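Local coordinates for uncharacterized protein (Methanothermobacter thermautotrophicus, PDB 1IHN) that is of unknown function, belongs to the DUF498/DUF598 family and has a mixed alpha/beta fold, at residues K61-I66 with G102-A107; D22-V27 with E55-E60; S5-G10 with P87-I92; V12-R17 with G29-R34. One frame throughout, in Å; residues are numbered along the deposited sequence.

Contact 1: residues K61-I66 with G102-A107; sequences KPESII and GRRVAA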
# COMPACT_ATOMS: atom_id res chain seq x y z
N LYS A 61 -12.88 -4.47 -6.20
CA LYS A 61 -13.89 -3.46 -5.89
C LYS A 61 -13.86 -2.98 -4.44
O LYS A 61 -14.81 -3.18 -3.68
CB LYS A 61 -15.29 -3.99 -6.23
CG LYS A 61 -15.65 -3.82 -7.70
CD LYS A 61 -16.92 -4.57 -8.07
CE LYS A 61 -16.70 -6.08 -8.00
NZ LYS A 61 -17.91 -6.84 -8.42
N PRO A 62 -12.75 -2.33 -4.04
CA PRO A 62 -12.62 -1.81 -2.68
C PRO A 62 -13.34 -0.48 -2.54
O PRO A 62 -13.57 0.22 -3.53
CB PRO A 62 -11.11 -1.68 -2.52
CG PRO A 62 -10.68 -1.27 -3.89
CD PRO A 62 -11.49 -2.19 -4.79
N GLU A 63 -13.69 -0.12 -1.31
CA GLU A 63 -14.37 1.14 -1.04
C GLU A 63 -13.32 2.20 -0.76
O GLU A 63 -13.62 3.39 -0.68
CB GLU A 63 -15.28 1.00 0.19
CG GLU A 63 -16.33 -0.09 0.08
CD GLU A 63 -16.99 -0.39 1.41
OE1 GLU A 63 -16.27 -0.77 2.35
OE2 GLU A 63 -18.23 -0.24 1.51
N SER A 64 -12.08 1.75 -0.61
CA SER A 64 -10.98 2.66 -0.32
C SER A 64 -9.63 2.02 -0.57
O SER A 64 -9.38 0.88 -0.18
CB SER A 64 -11.06 3.13 1.13
OG SER A 64 -9.89 3.84 1.52
N ILE A 65 -8.75 2.78 -1.22
CA ILE A 65 -7.41 2.31 -1.50
C ILE A 65 -6.44 3.24 -0.80
O ILE A 65 -6.45 4.45 -1.03
CB ILE A 65 -7.09 2.33 -3.01
CG1 ILE A 65 -7.92 1.25 -3.73
CG2 ILE A 65 -5.61 2.09 -3.22
CD1 ILE A 65 -7.65 1.15 -5.23
N ILE A 66 -5.62 2.67 0.07
CA ILE A 66 -4.64 3.45 0.80
C ILE A 66 -3.26 3.14 0.26
O ILE A 66 -2.89 1.98 0.08
CB ILE A 66 -4.67 3.12 2.30
CG1 ILE A 66 -6.07 3.40 2.86
CG2 ILE A 66 -3.61 3.93 3.04
CD1 ILE A 66 -6.22 3.09 4.34
N GLY A 102 -14.97 -2.15 9.24
CA GLY A 102 -15.59 -3.10 8.32
C GLY A 102 -15.53 -2.75 6.84
O GLY A 102 -16.11 -3.47 6.02
N ARG A 103 -14.85 -1.67 6.49
CA ARG A 103 -14.74 -1.24 5.09
C ARG A 103 -13.89 -2.16 4.22
O ARG A 103 -12.90 -2.72 4.69
CB ARG A 103 -14.17 0.18 5.00
CG ARG A 103 -15.02 1.27 5.63
CD ARG A 103 -16.48 1.15 5.20
NE ARG A 103 -17.23 0.26 6.09
CZ ARG A 103 -18.36 -0.34 5.75
NH1 ARG A 103 -18.88 -0.16 4.54
NH2 ARG A 103 -18.99 -1.12 6.63
N ARG A 104 -14.28 -2.32 2.96
CA ARG A 104 -13.51 -3.14 2.01
C ARG A 104 -12.31 -2.27 1.67
O ARG A 104 -12.39 -1.41 0.79
CB ARG A 104 -14.31 -3.42 0.73
CG ARG A 104 -15.42 -4.43 0.87
CD ARG A 104 -16.21 -4.58 -0.43
NE ARG A 104 -15.48 -5.27 -1.49
CZ ARG A 104 -15.19 -6.57 -1.49
NH1 ARG A 104 -15.57 -7.33 -0.47
NH2 ARG A 104 -14.54 -7.11 -2.51
N VAL A 105 -11.21 -2.48 2.39
CA VAL A 105 -10.01 -1.69 2.17
C VAL A 105 -8.86 -2.51 1.60
O VAL A 105 -8.70 -3.68 1.91
CB VAL A 105 -9.52 -1.04 3.48
CG1 VAL A 105 -8.46 0.02 3.19
CG2 VAL A 105 -10.69 -0.43 4.23
N ALA A 106 -8.06 -1.86 0.75
CA ALA A 106 -6.90 -2.48 0.14
C ALA A 106 -5.79 -1.45 0.22
O ALA A 106 -6.05 -0.25 0.34
CB ALA A 106 -7.20 -2.82 -1.31
N ALA A 107 -4.54 -1.91 0.17
CA ALA A 107 -3.43 -0.98 0.26
C ALA A 107 -2.17 -1.45 -0.44
O ALA A 107 -1.98 -2.64 -0.71
CB ALA A 107 -3.11 -0.69 1.73
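Arg-104 O is gripped twice, firmly by Glu-63 N at 2.8 Å and weakly, over a longer gap, by Ser-64 N. This fork opens a parallel strand pair, 64-66 with 105-107, in the five-stranded mixed sheet. The short strand axes diverge by 26°. Ala-106 serves Ile-65's two flanking residues. Its N-H meets Ser-64 O nearly along the C=O axis, and its O takes Ile-66 N at 3.0 Å. Ahead of the strands, side chains do the joining. Glu-63 has CG anti to the carbonyl carbon (chi1 -58°) and an extended chain. Its OE1 uses the anti lone pair to accept Arg-104 N at 2.6 Å. Its OE2 forms a salt bridge with Arg-103 NH1 at 3.1 Å, although the hydrogen bond in it is weak. The carboxylate of Glu-63 and the guanidinium of Arg-103 are turned 39° apart. Arg-104 bends at chi3, which brings NE to 3.1 Å from Lys-61 O. That oxygen lies in the guanidinium plane, but NE stands above the carbonyl plane. Arg-104 NH2 also holds Glu-60 O, so one guanidinium ties down the chain just after helix 52-58. Ser-64, Ile-66, Val-105 and Ala-107 share the face beneath helix 88-100, where Ser-64 OG bonds to Glu-98. There Ile-66 CD1 touches Val-105 CG1 at 4.0 Å. On the face of Ile-65 and Ala-106, CB of Ala-106 lies 4.2 Å from Pro-62 CB.

Contact 2: residues D22-V27 with E55-E60; sequences DIVVHV and EELLEE
The His-26 ring overlaps Val-24 CG1, which sits above one face, offset toward the rim. The main feature is a His-carboxylate hydrogen bond. It ties the end of strand 23-25 to the turn after helix 52-58. His-26 ND1 donates to Glu-60 OE2 at 2.6 Å, nearly straight at 168°. OE2 receives it on its syn lone pair, close to the ring plane. The second oxygen, Glu-60 OE1, takes Val-27 N at 2.7 Å almost along its C-O axis. Glu-60 therefore spans a side chain and the next backbone N-H with one carboxylate, which holds the carboxylate in place and restrains the turn of the imidazole. His-26 NE2 bonds to Thr-32 OG1, so both ring nitrogens are used. Glu-56 has CG in the crowded position between backbone N and carbonyl carbon (chi1 71°). This brings its OE1 to the ring edge, 3.3 Å from His-26 CE1. Two carboxylates so near would tend to favour a protonated imidazole. In place of Glu-60, an alanine here would remove both acceptors, and would probably loosen the turn from the end of strand 23-25. Val-24 and Leu-57 meet tip to tip, with CG1 of Val-24 3.6 Å from CD2 of Leu-57. Val-27 and Glu-60 slide past each other, and CG2 of Val-27 rests 3.7 Å from Glu-60 CB.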
# COMPACT_ATOMS: atom_id res chain seq x y z
N ASP A 22 8.20 -4.06 -0.15
CA ASP A 22 6.91 -3.44 -0.46
C ASP A 22 5.83 -4.49 -0.69
O ASP A 22 6.08 -5.52 -1.32
CB ASP A 22 7.04 -2.55 -1.69
CG ASP A 22 7.80 -1.27 -1.41
OD1 ASP A 22 8.45 -1.18 -0.35
OD2 ASP A 22 7.75 -0.35 -2.26
N ILE A 23 4.63 -4.23 -0.18
CA ILE A 23 3.55 -5.19 -0.34
C ILE A 23 2.22 -4.58 -0.74
O ILE A 23 1.99 -3.37 -0.62
CB ILE A 23 3.29 -5.98 0.98
CG1 ILE A 23 2.90 -5.01 2.10
CG2 ILE A 23 4.54 -6.77 1.36
CD1 ILE A 23 2.43 -5.70 3.39
N VAL A 24 1.35 -5.45 -1.22
CA VAL A 24 0.00 -5.10 -1.62
C VAL A 24 -0.93 -5.88 -0.68
O VAL A 24 -0.83 -7.11 -0.58
CB VAL A 24 -0.30 -5.55 -3.07
CG1 VAL A 24 -1.77 -5.29 -3.40
CG2 VAL A 24 0.62 -4.82 -4.05
N VAL A 25 -1.80 -5.16 0.02
CA VAL A 25 -2.76 -5.81 0.90
C VAL A 25 -4.11 -5.82 0.17
O VAL A 25 -4.67 -4.77 -0.14
CB VAL A 25 -2.88 -5.06 2.25
CG1 VAL A 25 -3.90 -5.75 3.14
CG2 VAL A 25 -1.53 -5.05 2.96
N HIS A 26 -4.60 -7.02 -0.12
CA HIS A 26 -5.85 -7.20 -0.83
C HIS A 26 -7.07 -7.09 0.09
O HIS A 26 -6.96 -7.22 1.31
CB HIS A 26 -5.81 -8.56 -1.53
CG HIS A 26 -4.69 -8.69 -2.51
ND1 HIS A 26 -4.82 -8.33 -3.84
CD2 HIS A 26 -3.39 -9.04 -2.35
CE1 HIS A 26 -3.65 -8.45 -4.44
NE2 HIS A 26 -2.77 -8.88 -3.56
N VAL A 27 -8.23 -6.83 -0.50
CA VAL A 27 -9.47 -6.68 0.25
C VAL A 27 -9.76 -7.83 1.21
O VAL A 27 -10.26 -7.61 2.31
CB VAL A 27 -10.67 -6.52 -0.72
CG1 VAL A 27 -11.99 -6.64 0.04
CG2 VAL A 27 -10.59 -5.17 -1.41
N GLU A 55 -4.42 -1.36 -10.75
CA GLU A 55 -5.30 -2.19 -11.57
C GLU A 55 -5.69 -3.52 -10.92
O GLU A 55 -6.87 -3.91 -10.96
CB GLU A 55 -4.67 -2.44 -12.94
CG GLU A 55 -5.62 -3.07 -13.96
CD GLU A 55 -5.11 -2.96 -15.39
OE1 GLU A 55 -3.98 -3.43 -15.67
OE2 GLU A 55 -5.84 -2.42 -16.24
N GLU A 56 -4.74 -4.22 -10.31
CA GLU A 56 -5.05 -5.49 -9.69
C GLU A 56 -5.99 -5.32 -8.50
O GLU A 56 -6.71 -6.24 -8.13
CB GLU A 56 -3.77 -6.22 -9.25
CG GLU A 56 -3.03 -5.62 -8.05
CD GLU A 56 -1.90 -6.53 -7.56
OE1 GLU A 56 -2.18 -7.71 -7.26
OE2 GLU A 56 -0.74 -6.07 -7.46
N LEU A 57 -6.00 -4.14 -7.90
CA LEU A 57 -6.87 -3.88 -6.76
C LEU A 57 -8.28 -3.46 -7.17
O LEU A 57 -9.25 -3.81 -6.50
CB LEU A 57 -6.25 -2.81 -5.85
CG LEU A 57 -4.95 -3.21 -5.15
CD1 LEU A 57 -4.47 -2.06 -4.26
CD2 LEU A 57 -5.17 -4.48 -4.32
N LEU A 58 -8.38 -2.72 -8.26
CA LEU A 58 -9.66 -2.24 -8.76
C LEU A 58 -10.64 -3.38 -9.03
O LEU A 58 -11.86 -3.18 -9.00
CB LEU A 58 -9.45 -1.42 -10.03
CG LEU A 58 -8.53 -0.21 -9.90
CD1 LEU A 58 -8.34 0.44 -11.26
CD2 LEU A 58 -9.11 0.78 -8.91
N GLU A 59 -10.11 -4.56 -9.28
CA GLU A 59 -10.92 -5.74 -9.57
C GLU A 59 -11.64 -6.24 -8.31
O GLU A 59 -12.73 -6.80 -8.38
CB GLU A 59 -10.03 -6.85 -10.13
CG GLU A 59 -9.10 -6.38 -11.23
CD GLU A 59 -8.02 -7.40 -11.56
OE1 GLU A 59 -7.25 -7.76 -10.65
OE2 GLU A 59 -7.95 -7.83 -12.73
N GLU A 60 -11.00 -6.04 -7.16
CA GLU A 60 -11.56 -6.47 -5.89
C GLU A 60 -12.65 -5.51 -5.41
O GLU A 60 -13.26 -5.73 -4.36
CB GLU A 60 -10.44 -6.54 -4.84
CG GLU A 60 -9.51 -7.73 -5.03
CD GLU A 60 -8.17 -7.54 -4.36
OE1 GLU A 60 -8.13 -7.10 -3.19
OE2 GLU A 60 -7.14 -7.84 -5.01

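Contact 3: residues S5-G10 with P87-I92; sequences SDCRFG and PTCEAI
Strand 5-8 and helix 88-92 run nearly antiparallel, at 164°, with their axes 8.3 Å apart at closest approach. The closest pair of CA atoms is that of Cys-7 and Cys-89, at 5.5 Å. Pro-87 is the N-cap residue, and its O accepts from both Glu-90 N and Ala-91 N in the first turn. A disulfide joins the two segments covalently. Cys-7 SG is bonded to Cys-89 SG at 2.0 Å, and the torsion about the S-S bond is -90°, the relaxed value. The two halves differ in their first torsion. Cys-7 puts SG anti to its backbone N (chi1 -177°), and its CB points toward the helix. Cys-89 instead keeps SG beside its backbone N, anti to the carbonyl carbon. Two further helix residues pack against Cys-7. Ile-92 holds CG1 in the crowded position between backbone N and carbonyl carbon, and its CD1 presses on Cys-7 CB at 3.3 Å, tighter than normal contact. Thr-88 turns CG2 toward the sulfur, 3.9 Å from Cys-7 SG, while its OG1 bonds to His-110 O. No hydrogen bond links the two segments, so sulfur and methyl groups carry the contact. On the side of the strand away from the helix, Asp-6 and Arg-8 form a salt bridge with a weak hydrogen bond. Strand 4-8 is an outer strand of the three-stranded antiparallel sheet, next to strand 11-14. The disulfide thus fastens that sheet to the start of helix 88-100, which also packs on strands 64-68 and 105-109 of the larger sheet.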
# COMPACT_ATOMS: atom_id res chain seq x y z
N SER A 5 0.38 -4.12 12.74
CA SER A 5 0.71 -3.99 14.16
C SER A 5 2.11 -3.43 14.37
O SER A 5 2.62 -3.43 15.49
CB SER A 5 0.59 -5.35 14.86
OG SER A 5 1.39 -6.33 14.22
N ASP A 6 2.72 -2.93 13.30
CA ASP A 6 4.05 -2.36 13.41
C ASP A 6 4.51 -1.69 12.13
O ASP A 6 4.31 -2.21 11.02
CB ASP A 6 5.06 -3.43 13.82
CG ASP A 6 6.45 -2.86 14.04
OD1 ASP A 6 7.35 -3.12 13.21
OD2 ASP A 6 6.63 -2.14 15.05
N CYS A 7 5.12 -0.53 12.29
CA CYS A 7 5.64 0.25 11.18
C CYS A 7 6.97 0.84 11.60
O CYS A 7 7.12 1.32 12.73
CB CYS A 7 4.67 1.37 10.80
SG CYS A 7 5.19 2.37 9.35
N ARG A 8 7.95 0.78 10.71
CA ARG A 8 9.28 1.31 10.95
C ARG A 8 9.99 1.28 9.60
O ARG A 8 9.53 0.59 8.68
CB ARG A 8 10.04 0.43 11.95
CG ARG A 8 10.15 -1.02 11.54
CD ARG A 8 10.76 -1.85 12.66
NE ARG A 8 9.99 -1.74 13.90
CZ ARG A 8 10.25 -2.43 15.00
NH1 ARG A 8 11.26 -3.29 15.02
NH2 ARG A 8 9.51 -2.27 16.08
N PHE A 9 11.08 2.02 9.46
CA PHE A 9 11.77 2.03 8.18
C PHE A 9 12.10 0.61 7.76
O PHE A 9 12.56 -0.19 8.57
CB PHE A 9 13.08 2.83 8.24
CG PHE A 9 13.74 2.99 6.90
CD1 PHE A 9 13.33 4.00 6.02
CD2 PHE A 9 14.74 2.12 6.49
CE1 PHE A 9 13.91 4.12 4.76
CE2 PHE A 9 15.32 2.23 5.23
CZ PHE A 9 14.90 3.24 4.36
N GLY A 10 11.85 0.31 6.49
CA GLY A 10 12.15 -1.01 5.96
C GLY A 10 11.30 -2.16 6.45
O GLY A 10 11.55 -3.31 6.08
N PRO A 87 2.04 9.02 4.37
CA PRO A 87 3.33 8.43 4.73
C PRO A 87 2.95 7.06 5.28
O PRO A 87 1.91 6.93 5.94
CB PRO A 87 3.85 9.38 5.80
CG PRO A 87 3.30 10.70 5.36
CD PRO A 87 1.88 10.35 4.98
N THR A 88 3.76 6.05 5.02
CA THR A 88 3.45 4.69 5.44
C THR A 88 2.97 4.49 6.88
O THR A 88 1.93 3.88 7.10
CB THR A 88 4.65 3.76 5.16
OG1 THR A 88 4.95 3.79 3.76
CG2 THR A 88 4.32 2.32 5.54
N CYS A 89 3.71 4.99 7.86
CA CYS A 89 3.28 4.79 9.24
C CYS A 89 1.95 5.47 9.55
O CYS A 89 1.27 5.12 10.51
CB CYS A 89 4.39 5.22 10.21
SG CYS A 89 5.86 4.13 10.15
N GLU A 90 1.56 6.44 8.73
CA GLU A 90 0.27 7.11 8.90
C GLU A 90 -0.76 6.34 8.08
O GLU A 90 -1.95 6.30 8.40
CB GLU A 90 0.33 8.56 8.40
CG GLU A 90 0.88 9.55 9.40
CD GLU A 90 1.08 10.94 8.82
OE1 GLU A 90 0.12 11.49 8.23
OE2 GLU A 90 2.20 11.49 8.96
N ALA A 91 -0.29 5.70 7.02
CA ALA A 91 -1.16 4.93 6.14
C ALA A 91 -1.71 3.68 6.82
O ALA A 91 -2.88 3.35 6.64
CB ALA A 91 -0.41 4.54 4.87
N ILE A 92 -0.87 3.00 7.60
CA ILE A 92 -1.31 1.78 8.27
C ILE A 92 -2.33 2.06 9.36
O ILE A 92 -3.19 1.23 9.64
CB ILE A 92 -0.13 1.00 8.91
CG1 ILE A 92 0.54 1.85 9.99
CG2 ILE A 92 0.87 0.60 7.85
CD1 ILE A 92 1.41 1.04 10.92

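Contact 4: residues V12-R17 with G29-R34; sequences VTYRGR and GSVTPR
The two backbones do not pair here, and Arg-15 and Gly-29 remain 8.3 Å apart at their CA atoms. The 12-17 segment ends in a tight beta hairpin, a type I' turn from Tyr-14 to Arg-17. Arg-15 and Gly-16 have the positive phi this turn needs. Two side chains from the hairpin reach Gly-29 and Val-31. Tyr-14 has CG anti to its backbone N (chi1 180°), so the ring extends toward the other segment. Its edge meets Gly-29 O, which lies near the ring plane 3.4 Å from CE2. Further along the ring, CD2 touches Val-31 CG2 at 3.6 Å. Arg-15 folds back over the same ring, with its CG above one face, offset toward the rim. Its chain then bends at chi3 and brings NH1 to 3.2 Å from Gly-29 O, in a hydrogen bond of 155°. The oxygen is in the guanidinium plane, but NH1 stands well above the carbonyl plane. The backbone angles of Gly-29 by themselves call for glycine, and a CB there would also collide with Arg-15 NH1. The Tyr-14 OH bonds to the Tyr-95 OH of helix 88-100, and the ring also meets Phe-4. In place of Tyr-14, an alanine here would take away the ring and its hydroxyl, and would probably loosen the hairpin from Val-31 and helix 88-100. Gly-29 O faces a charged N-H and an aromatic edge together. NH1 comes from the side of the carbonyl, at 96° to C=O and not along a lone pair, and the guanidinium would be expected to polarise this carbonyl.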
# COMPACT_ATOMS: atom_id res chain seq x y z
N VAL A 12 7.09 -3.47 8.00
CA VAL A 12 5.73 -3.33 8.50
C VAL A 12 5.25 -4.72 8.88
O VAL A 12 5.74 -5.72 8.33
CB VAL A 12 4.76 -2.74 7.43
CG1 VAL A 12 5.07 -1.28 7.19
CG2 VAL A 12 4.85 -3.53 6.13
N THR A 13 4.33 -4.79 9.83
CA THR A 13 3.80 -6.07 10.27
C THR A 13 2.29 -6.10 10.03
O THR A 13 1.56 -5.23 10.50
CB THR A 13 4.08 -6.32 11.77
OG1 THR A 13 5.49 -6.38 11.98
CG2 THR A 13 3.44 -7.62 12.23
N TYR A 14 1.84 -7.10 9.28
CA TYR A 14 0.43 -7.23 8.97
C TYR A 14 -0.03 -8.64 9.30
O TYR A 14 0.56 -9.61 8.83
CB TYR A 14 0.20 -6.94 7.48
CG TYR A 14 -1.25 -7.06 7.06
CD1 TYR A 14 -2.19 -6.10 7.45
CD2 TYR A 14 -1.68 -8.13 6.29
CE1 TYR A 14 -3.52 -6.21 7.07
CE2 TYR A 14 -3.01 -8.25 5.90
CZ TYR A 14 -3.93 -7.29 6.29
OH TYR A 14 -5.25 -7.39 5.90
N ARG A 15 -1.07 -8.74 10.11
CA ARG A 15 -1.62 -10.03 10.52
C ARG A 15 -0.56 -10.93 11.15
O ARG A 15 -0.50 -12.13 10.88
CB ARG A 15 -2.28 -10.73 9.33
CG ARG A 15 -3.47 -9.96 8.77
CD ARG A 15 -4.18 -10.73 7.67
NE ARG A 15 -4.93 -11.87 8.20
CZ ARG A 15 -5.63 -12.71 7.45
NH1 ARG A 15 -5.68 -12.56 6.13
NH2 ARG A 15 -6.28 -13.71 8.03
N GLY A 16 0.27 -10.33 11.99
CA GLY A 16 1.29 -11.08 12.70
C GLY A 16 2.55 -11.41 11.93
O GLY A 16 3.47 -12.02 12.47
N ARG A 17 2.61 -11.01 10.66
CA ARG A 17 3.80 -11.30 9.88
C ARG A 17 4.51 -10.04 9.43
O ARG A 17 3.88 -9.09 8.96
CB ARG A 17 3.45 -12.15 8.66
CG ARG A 17 4.63 -12.35 7.71
CD ARG A 17 4.29 -13.31 6.59
NE ARG A 17 5.29 -13.29 5.53
CZ ARG A 17 5.19 -14.00 4.42
NH1 ARG A 17 4.14 -14.79 4.23
NH2 ARG A 17 6.14 -13.92 3.49
N GLY A 29 -7.59 -9.66 2.81
CA GLY A 29 -6.56 -9.89 3.80
C GLY A 29 -5.30 -10.52 3.25
O GLY A 29 -4.30 -10.66 3.96
N SER A 30 -5.33 -10.92 1.98
CA SER A 30 -4.17 -11.53 1.34
C SER A 30 -3.06 -10.50 1.11
O SER A 30 -3.31 -9.30 1.06
CB SER A 30 -4.56 -12.15 -0.01
OG SER A 30 -5.40 -13.27 0.16
N VAL A 31 -1.84 -11.00 0.98
CA VAL A 31 -0.69 -10.14 0.76
C VAL A 31 0.14 -10.69 -0.40
O VAL A 31 0.43 -11.88 -0.45
CB VAL A 31 0.23 -10.09 1.99
CG1 VAL A 31 1.49 -9.32 1.65
CG2 VAL A 31 -0.49 -9.46 3.17
N THR A 32 0.51 -9.80 -1.32
CA THR A 32 1.35 -10.17 -2.45
C THR A 32 2.43 -9.11 -2.60
O THR A 32 2.28 -7.98 -2.12
CB THR A 32 0.55 -10.27 -3.77
OG1 THR A 32 -0.10 -9.02 -4.03
CG2 THR A 32 -0.49 -11.38 -3.69
N PRO A 33 3.55 -9.47 -3.24
CA PRO A 33 4.65 -8.53 -3.44
C PRO A 33 4.22 -7.39 -4.35
O PRO A 33 3.48 -7.60 -5.31
CB PRO A 33 5.74 -9.39 -4.09
CG PRO A 33 5.40 -10.78 -3.64
CD PRO A 33 3.90 -10.80 -3.76
N ARG A 34 4.68 -6.18 -4.05
CA ARG A 34 4.36 -5.04 -4.90
C ARG A 34 5.02 -5.28 -6.25
O ARG A 34 6.15 -5.75 -6.32
CB ARG A 34 4.89 -3.75 -4.27
CG ARG A 34 4.66 -2.54 -5.15
CD ARG A 34 5.35 -1.30 -4.62
NE ARG A 34 5.42 -0.30 -5.67
CZ ARG A 34 6.33 0.66 -5.75
NH1 ARG A 34 7.27 0.79 -4.82
NH2 ARG A 34 6.34 1.46 -6.81

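Contacts 1, 2 and 4 all reach the five-stranded mixed sheet, where strands 31-33, 23-25, 105-109 and 64-68 are consecutive neighbours. Contact 3 joins strand 4-8 of the three-stranded sheet, which also holds strand 11-14 of contact 4, to helix 88-100. Contacts 1 and 2 are closest, with centres about 9 Å apart. Contacts 2 and 3 are farthest, about 18 Å between centres, on opposite sides of the chain's centre. Along the chain, contacts 2 and 4 alternate, and both are nested inside the loop closed by the disulfide of contact 3. Contact 1 crosses contact 3 in sequence. The crossing and nesting of these contacts tie the chain into one compact domain.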